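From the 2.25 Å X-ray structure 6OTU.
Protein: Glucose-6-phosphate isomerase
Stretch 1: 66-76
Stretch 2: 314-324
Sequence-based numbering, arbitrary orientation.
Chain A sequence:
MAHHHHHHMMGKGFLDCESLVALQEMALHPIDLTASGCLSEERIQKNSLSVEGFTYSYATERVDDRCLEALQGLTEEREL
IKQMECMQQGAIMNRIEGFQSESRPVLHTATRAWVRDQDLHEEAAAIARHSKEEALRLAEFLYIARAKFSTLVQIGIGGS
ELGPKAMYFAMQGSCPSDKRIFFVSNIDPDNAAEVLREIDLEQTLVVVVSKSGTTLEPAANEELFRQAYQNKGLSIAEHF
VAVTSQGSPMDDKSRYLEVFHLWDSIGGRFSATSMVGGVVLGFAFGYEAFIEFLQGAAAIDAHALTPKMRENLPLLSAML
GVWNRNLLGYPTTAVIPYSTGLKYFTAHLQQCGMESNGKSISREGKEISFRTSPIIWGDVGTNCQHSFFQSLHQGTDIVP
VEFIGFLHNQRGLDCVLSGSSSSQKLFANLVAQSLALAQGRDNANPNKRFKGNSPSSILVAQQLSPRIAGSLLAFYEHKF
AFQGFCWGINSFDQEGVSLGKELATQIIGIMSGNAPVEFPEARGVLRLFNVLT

Stretch 1, residues 66-76: RCLEALQGLTE
Stretch 2, residues 314-324: PLLSAMLGVWN

How do the two backbones run, and how do they meet? Both stretches are helical from end to end, each an interior segment of a longer helix, with phi near -65° and psi near -40° throughout. Their N-to-C directions diverge by 109°, so the helices cross steeply, and their axes approach to 10.4 Å. The register is set by Leu-71 and Met-319, whose CA atoms lie 6.5 Å apart. Hydrogen bonds from i+4 N to i O run through both segments, such as Leu-71 N to Cys-67 O at 2.9 Å and Trp-323 N to Met-319 O at 2.8 Å, the last one in the first helix, Glu-76 N to Gln-72 O at 3.3 Å, being weak.

What fills the centre of the crossing? Met-319 points toward the first helix with all three chi angles m (-60°, -52°, -66°), a curled shape that brings its CE 3.5 Å from Leu-74 CD2 and 4.0 Å from Leu-71 CD2. The same Met-319 CE lies 3.7 Å from Leu-71 O, which already accepts the backbone hydrogen bond from Thr-75 N. An unbranched, flexible thioether suits this spot, since it can bend along a helix surface. Leu-71 (m, t) also points toward its partner and sets CD1 4.2 Å from Trp-323 CB, while Leu-74 (t, p) reaches Val-322, CD2 to CG1 at 4.4 Å; Val-322 has chi1 t.

How does Cys-67 engage the tryptophan? With chi1 t (168°), Cys-67 places SG over one face of the Trp-323 indole, 3.6 Å from the centroid of the six-membered ring and only 5° off its normal. The ring is placed by chi1 t (172°) and chi2 -110°; the closest atom pair is Cys-67 SG to Trp-323 CE3 at 3.7 Å. A small, polarizable sulfur can settle closely on an aromatic face. Leu-68 and Leu-320, both m, t, leave their backbones sideways, yet their ends come nearer and meet CD2 to CD2 at 4.4 Å.

Why can a threonine sit in so apolar a contact? Thr-75, chi1 p (77°), turns its hydroxyl back to its own helix, where OG1 donates to Gln-72 O at 2.8 Å. Its methyl faces the partner: CG2 is 3.6 Å from Met-319 CG and 4.1 Å from CD1 of Leu-315 (t, p). No hydrogen bond joins the stretches; packing and the sulfur-aromatic contact hold them, burying 452 Å², both sides summed. Polar Gln-72 has its CB directed away, and its NE2 donates to Glu-76 OE2 at 2.9 Å.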

# COMPACT_ATOMS: atom_id res chain seq x y z
N ARG A 66 -4.75 -19.71 -28.72
CA ARG A 66 -3.43 -19.63 -29.35
C ARG A 66 -2.38 -19.16 -28.36
O ARG A 66 -1.31 -19.76 -28.23
CB ARG A 66 -3.51 -18.68 -30.55
CG ARG A 66 -2.25 -18.55 -31.38
CD ARG A 66 -2.49 -17.85 -32.73
NE ARG A 66 -2.85 -16.44 -32.57
CZ ARG A 66 -2.20 -15.44 -33.16
NH1 ARG A 66 -1.16 -15.69 -33.93
NH2 ARG A 66 -2.60 -14.18 -32.97
N CYS A 67 -2.69 -18.08 -27.64
CA CYS A 67 -1.78 -17.51 -26.65
C CYS A 67 -1.48 -18.49 -25.52
O CYS A 67 -0.32 -18.64 -25.09
CB CYS A 67 -2.42 -16.22 -26.12
SG CYS A 67 -1.66 -15.56 -24.68
N LEU A 68 -2.51 -19.16 -25.00
CA LEU A 68 -2.34 -20.12 -23.91
C LEU A 68 -1.58 -21.37 -24.35
O LEU A 68 -0.92 -22.00 -23.53
CB LEU A 68 -3.70 -20.50 -23.33
CG LEU A 68 -4.47 -19.34 -22.67
CD1 LEU A 68 -5.94 -19.69 -22.54
CD2 LEU A 68 -3.88 -18.97 -21.31
N GLU A 69 -1.68 -21.77 -25.63
CA GLU A 69 -0.87 -22.91 -26.07
C GLU A 69 0.60 -22.54 -26.07
O GLU A 69 1.45 -23.32 -25.63
CB GLU A 69 -1.32 -23.40 -27.44
N ALA A 70 0.92 -21.34 -26.53
CA ALA A 70 2.31 -20.90 -26.58
C ALA A 70 2.87 -20.63 -25.18
O ALA A 70 4.02 -21.01 -24.89
CB ALA A 70 2.43 -19.66 -27.47
N LEU A 71 2.10 -19.97 -24.31
CA LEU A 71 2.54 -19.86 -22.91
C LEU A 71 2.83 -21.23 -22.33
O LEU A 71 3.84 -21.41 -21.63
CB LEU A 71 1.47 -19.14 -22.07
CG LEU A 71 1.35 -17.62 -22.25
CD1 LEU A 71 0.11 -17.07 -21.54
CD2 LEU A 71 2.61 -16.90 -21.78
N GLN A 72 1.98 -22.23 -22.61
CA GLN A 72 2.30 -23.58 -22.15
C GLN A 72 3.63 -24.07 -22.71
O GLN A 72 4.42 -24.70 -22.00
CB GLN A 72 1.17 -24.55 -22.52
CG GLN A 72 1.60 -26.03 -22.46
CD GLN A 72 1.75 -26.54 -21.03
OE1 GLN A 72 1.02 -26.12 -20.14
NE2 GLN A 72 2.70 -27.45 -20.82
N GLY A 73 3.87 -23.80 -24.01
CA GLY A 73 5.17 -24.12 -24.59
C GLY A 73 6.31 -23.40 -23.90
O GLY A 73 7.39 -23.96 -23.73
N LEU A 74 6.08 -22.16 -23.47
CA LEU A 74 7.13 -21.42 -22.78
C LEU A 74 7.52 -22.10 -21.46
O LEU A 74 8.71 -22.16 -21.13
CB LEU A 74 6.68 -19.96 -22.54
CG LEU A 74 7.73 -19.05 -21.91
CD1 LEU A 74 9.04 -19.15 -22.68
CD2 LEU A 74 7.26 -17.59 -21.84
N THR A 75 6.54 -22.63 -20.71
CA THR A 75 6.87 -23.33 -19.46
C THR A 75 7.72 -24.56 -19.73
O THR A 75 8.58 -24.91 -18.91
CB THR A 75 5.62 -23.75 -18.69
OG1 THR A 75 5.04 -24.92 -19.30
CG2 THR A 75 4.60 -22.62 -18.63
N GLU A 76 7.52 -25.19 -20.88
CA GLU A 76 8.28 -26.38 -21.24
C GLU A 76 9.69 -26.02 -21.68
O GLU A 76 10.67 -26.58 -21.18
CB GLU A 76 7.56 -27.13 -22.35
CG GLU A 76 6.17 -27.54 -21.96
CD GLU A 76 5.52 -28.37 -23.04
OE1 GLU A 76 6.24 -28.76 -23.98
OE2 GLU A 76 4.31 -28.62 -22.95
N PRO A 314 -0.39 -21.75 -9.46
CA PRO A 314 0.73 -20.80 -9.48
C PRO A 314 1.43 -20.71 -10.83
O PRO A 314 1.90 -19.62 -11.19
CB PRO A 314 1.66 -21.32 -8.38
CG PRO A 314 1.34 -22.75 -8.24
CD PRO A 314 -0.12 -22.88 -8.55
N LEU A 315 1.46 -21.79 -11.61
CA LEU A 315 2.09 -21.74 -12.92
C LEU A 315 1.28 -20.91 -13.91
O LEU A 315 1.84 -20.15 -14.70
CB LEU A 315 2.29 -23.16 -13.46
CG LEU A 315 3.11 -23.20 -14.75
CD1 LEU A 315 4.43 -22.46 -14.53
CD2 LEU A 315 3.36 -24.63 -15.20
N LEU A 316 -0.05 -21.05 -13.89
CA LEU A 316 -0.90 -20.23 -14.74
C LEU A 316 -0.79 -18.76 -14.36
O LEU A 316 -0.61 -17.89 -15.22
CB LEU A 316 -2.35 -20.71 -14.65
CG LEU A 316 -3.45 -20.09 -15.52
CD1 LEU A 316 -3.00 -19.94 -16.97
CD2 LEU A 316 -4.71 -20.95 -15.45
N SER A 317 -0.91 -18.47 -13.06
CA SER A 317 -0.84 -17.08 -12.63
C SER A 317 0.51 -16.46 -12.99
O SER A 317 0.57 -15.33 -13.47
CB SER A 317 -1.12 -17.01 -11.13
OG SER A 317 -0.57 -15.82 -10.59
N ALA A 318 1.60 -17.24 -12.86
CA ALA A 318 2.91 -16.75 -13.26
C ALA A 318 2.96 -16.44 -14.76
O ALA A 318 3.46 -15.38 -15.16
CB ALA A 318 3.99 -17.77 -12.90
N MET A 319 2.44 -17.34 -15.61
CA MET A 319 2.56 -17.13 -17.05
C MET A 319 1.63 -16.02 -17.54
O MET A 319 2.00 -15.23 -18.43
CB MET A 319 2.29 -18.44 -17.81
CG MET A 319 3.23 -19.56 -17.44
SD MET A 319 4.97 -19.08 -17.55
CE MET A 319 5.11 -18.82 -19.31
N LEU A 320 0.42 -15.92 -16.98
CA LEU A 320 -0.43 -14.76 -17.26
C LEU A 320 0.25 -13.46 -16.84
O LEU A 320 0.11 -12.43 -17.51
CB LEU A 320 -1.78 -14.92 -16.56
CG LEU A 320 -2.70 -16.02 -17.10
CD1 LEU A 320 -3.85 -16.30 -16.15
CD2 LEU A 320 -3.23 -15.64 -18.49
N GLY A 321 0.98 -13.48 -15.73
CA GLY A 321 1.74 -12.28 -15.35
C GLY A 321 2.83 -11.95 -16.35
O GLY A 321 3.03 -10.78 -16.69
N VAL A 322 3.53 -12.98 -16.84
CA VAL A 322 4.57 -12.79 -17.85
C VAL A 322 3.96 -12.24 -19.14
O VAL A 322 4.54 -11.36 -19.79
CB VAL A 322 5.31 -14.13 -18.10
CG1 VAL A 322 6.08 -14.11 -19.41
CG2 VAL A 322 6.21 -14.48 -16.92
N TRP A 323 2.78 -12.75 -19.52
CA TRP A 323 2.04 -12.20 -20.66
C TRP A 323 1.78 -10.71 -20.47
O TRP A 323 2.10 -9.90 -21.34
CB TRP A 323 0.73 -12.96 -20.85
CG TRP A 323 -0.22 -12.39 -21.88
CD1 TRP A 323 -1.42 -11.79 -21.63
CD2 TRP A 323 -0.08 -12.44 -23.32
NE1 TRP A 323 -2.03 -11.43 -22.81
CE2 TRP A 323 -1.23 -11.82 -23.86
CE3 TRP A 323 0.90 -12.92 -24.19
CZ2 TRP A 323 -1.42 -11.66 -25.24
CZ3 TRP A 323 0.72 -12.77 -25.57
CH2 TRP A 323 -0.44 -12.14 -26.07
N ASN A 324 1.23 -10.33 -19.32
CA ASN A 324 0.95 -8.93 -19.07
C ASN A 324 2.23 -8.10 -18.99
O ASN A 324 2.31 -7.01 -19.57
CB ASN A 324 0.12 -8.78 -17.79
CG ASN A 324 -1.36 -9.10 -18.00
OD1 ASN A 324 -1.91 -8.89 -19.08
ND2 ASN A 324 -2.00 -9.61 -16.96